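Local atomic coordinates of holo-[acyl-carrier-protein] synthase (Helicobacter pylori, PDB entry 5XUK), a protein that belongs to the AcpS-type members of the 4'-phosphopantetheinyl transferase superfamily and binds coenzyme A. Residues F46-E51 / A108-V113. Sequence-based numbering, arbitrary orientation.
With COA (coenzyme A), chain B.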
# COMPACT_ATOMS: atom_id res chain seq x y z
N PHE A 46 8.88 2.49 -11.04
CA PHE A 46 8.96 3.94 -11.16
C PHE A 46 7.66 4.47 -11.72
O PHE A 46 7.17 5.50 -11.31
CB PHE A 46 10.15 4.40 -12.03
CG PHE A 46 11.50 4.27 -11.36
CD1 PHE A 46 11.68 3.45 -10.23
CD2 PHE A 46 12.60 4.93 -11.89
CE1 PHE A 46 12.93 3.34 -9.63
CE2 PHE A 46 13.86 4.81 -11.29
CZ PHE A 46 14.02 4.01 -10.16
N PHE A 47 7.09 3.76 -12.67
CA PHE A 47 5.79 4.14 -13.19
C PHE A 47 4.76 4.17 -12.06
O PHE A 47 4.02 5.14 -11.91
CB PHE A 47 5.35 3.15 -14.26
CG PHE A 47 4.10 3.57 -14.99
CD1 PHE A 47 4.19 4.41 -16.09
CD2 PHE A 47 2.84 3.14 -14.55
CE1 PHE A 47 3.04 4.81 -16.76
CE2 PHE A 47 1.69 3.54 -15.22
CZ PHE A 47 1.79 4.38 -16.32
N ALA A 48 4.75 3.12 -11.24
CA ALA A 48 3.76 2.99 -10.17
C ALA A 48 3.98 4.11 -9.16
O ALA A 48 3.02 4.72 -8.66
CB ALA A 48 3.87 1.61 -9.52
N LEU A 49 5.24 4.43 -8.91
CA LEU A 49 5.57 5.49 -7.95
C LEU A 49 5.15 6.87 -8.43
O LEU A 49 4.83 7.73 -7.62
CB LEU A 49 7.08 5.47 -7.65
CG LEU A 49 7.64 6.54 -6.73
CD1 LEU A 49 6.94 6.45 -5.40
CD2 LEU A 49 9.14 6.36 -6.56
N LYS A 50 5.21 7.10 -9.74
CA LYS A 50 4.84 8.39 -10.28
C LYS A 50 3.31 8.52 -10.27
O LYS A 50 2.76 9.54 -9.87
CB LYS A 50 5.40 8.57 -11.68
CG LYS A 50 6.92 8.73 -11.69
CD LYS A 50 7.41 9.51 -12.91
CE LYS A 50 8.94 9.63 -12.93
NZ LYS A 50 9.46 10.74 -13.78
N GLU A 51 2.63 7.49 -10.70
CA GLU A 51 1.18 7.45 -10.53
C GLU A 51 0.77 7.69 -9.07
O GLU A 51 -0.08 8.53 -8.81
CB GLU A 51 0.64 6.12 -11.01
CG GLU A 51 0.76 5.90 -12.50
CD GLU A 51 -0.14 6.81 -13.33
OE1 GLU A 51 -0.41 6.47 -14.50
OE2 GLU A 51 -0.58 7.85 -12.81
N ALA A 108 4.10 -4.68 -9.57
CA ALA A 108 4.81 -3.62 -8.86
C ALA A 108 3.79 -2.77 -8.15
O ALA A 108 2.73 -2.52 -8.71
CB ALA A 108 5.61 -2.75 -9.84
N ILE A 109 4.13 -2.28 -6.97
CA ILE A 109 3.30 -1.31 -6.31
C ILE A 109 4.13 -0.29 -5.62
O ILE A 109 5.26 -0.57 -5.21
CB ILE A 109 2.38 -1.95 -5.23
CG1 ILE A 109 3.18 -2.71 -4.20
CG2 ILE A 109 1.42 -2.92 -5.88
CD1 ILE A 109 2.30 -3.20 -3.06
N ALA A 110 3.54 0.88 -5.43
CA ALA A 110 4.21 2.02 -4.85
C ALA A 110 3.20 2.80 -4.06
O ALA A 110 2.02 2.79 -4.36
CB ALA A 110 4.79 2.91 -5.97
N VAL A 111 3.71 3.57 -3.11
CA VAL A 111 2.90 4.40 -2.24
C VAL A 111 3.70 5.65 -1.93
O VAL A 111 4.92 5.61 -1.85
CB VAL A 111 2.56 3.68 -0.91
CG1 VAL A 111 3.81 3.52 -0.03
CG2 VAL A 111 1.44 4.41 -0.19
N VAL A 112 3.00 6.76 -1.79
CA VAL A 112 3.62 8.05 -1.50
C VAL A 112 2.79 8.75 -0.45
O VAL A 112 1.56 8.75 -0.55
CB VAL A 112 3.70 8.94 -2.76
CG1 VAL A 112 4.16 10.35 -2.42
CG2 VAL A 112 4.62 8.30 -3.79
N VAL A 113 3.47 9.31 0.54
CA VAL A 113 2.85 10.19 1.52
C VAL A 113 3.41 11.61 1.38
O VAL A 113 4.63 11.83 1.45
CB VAL A 113 3.10 9.69 2.95
CG1 VAL A 113 2.58 10.71 3.95
CG2 VAL A 113 2.42 8.35 3.16
N1A COA B . -6.44 11.86 -7.23
C2A COA B . -6.39 10.75 -6.48
N3A COA B . -6.86 9.56 -6.90
C4A COA B . -7.43 9.44 -8.11
C5A COA B . -7.52 10.62 -8.98
C6A COA B . -6.98 11.89 -8.47
N6A COA B . -7.02 13.03 -9.21
N7A COA B . -8.13 10.21 -10.11
C8A COA B . -8.40 8.88 -10.00
N9A COA B . -7.98 8.44 -8.78
C1B COA B . -8.12 7.07 -8.27
C2B COA B . -9.59 6.65 -8.34
O2B COA B . -10.08 6.15 -7.09
C3B COA B . -9.64 5.54 -9.36
O3B COA B . -10.50 4.46 -9.01
P3B COA B . -12.11 4.53 -9.20
O7A COA B . -12.32 5.40 -10.42
O8A COA B . -12.52 3.10 -9.46
O9A COA B . -12.55 5.12 -7.87
C4B COA B . -8.20 5.07 -9.37
O4B COA B . -7.38 6.19 -9.10
C5B COA B . -7.82 4.42 -10.68
O5B COA B . -7.03 3.33 -10.27
P1A COA B . -5.78 2.84 -11.10
O1A COA B . -6.42 1.95 -12.14
O2A COA B . -4.68 2.32 -10.21
O3A COA B . -5.24 4.23 -11.65
P2A COA B . -4.31 4.27 -12.96
O4A COA B . -2.89 3.88 -12.58
O5A COA B . -5.04 3.51 -14.05
O6A COA B . -4.41 5.86 -13.27
CBP COA B . -4.47 8.27 -12.82
CCP COA B . -4.78 6.86 -12.30
CDP COA B . -5.67 9.19 -12.60
CEP COA B . -3.29 8.84 -12.05
CAP COA B . -4.18 8.18 -14.33
OAP COA B . -5.42 8.15 -15.05
C9P COA B . -3.35 9.30 -14.88
O9P COA B . -3.58 10.46 -14.56
N8P COA B . -2.40 8.93 -15.73
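Helix 40-56 packs on the middle strand, 107-114, of an antiparallel three-stranded sheet, and A48 and L49 meet A110 there. The A110 methyl lies closest to the helix. Its CB lies 3.3 Å from L49 CA and 3.5 Å from A48 C, so it presses on the helix backbone itself. The A48 methyl comes to 3.9 Å of A110, CB to CB. The axes of 46-51 and 108-113 come within 6.6 Å, their directions 33° apart, a close approach consistent with the small side chains of A48 and A110.

L49 reaches further along the strand. Its CG stands anti to the backbone N (chi1 177°), and CD1 ends 3.4 Å from V112 CG2, tight for two methyl carbons. The two side chains cross at about a right angle. A99 and I101 of strand 97-104 also touch L49. This is part of the helix-on-sheet core of the AcpS-type fold. A108, A110 and V112 point toward the helix. I109 and V111 point away from it; I109 packs on I4 and V111 on I2 of the second subunit.

The same helix borders two coenzyme A molecules. F46 belongs to the pocket of one. E51 faces the other: its chain bends at chi2 (-69°), and OE1 accepts a weak hydrogen bond of 3.4 Å from N8P of coenzyme A. S42, S102 and H103 of the third subunit also bind this molecule.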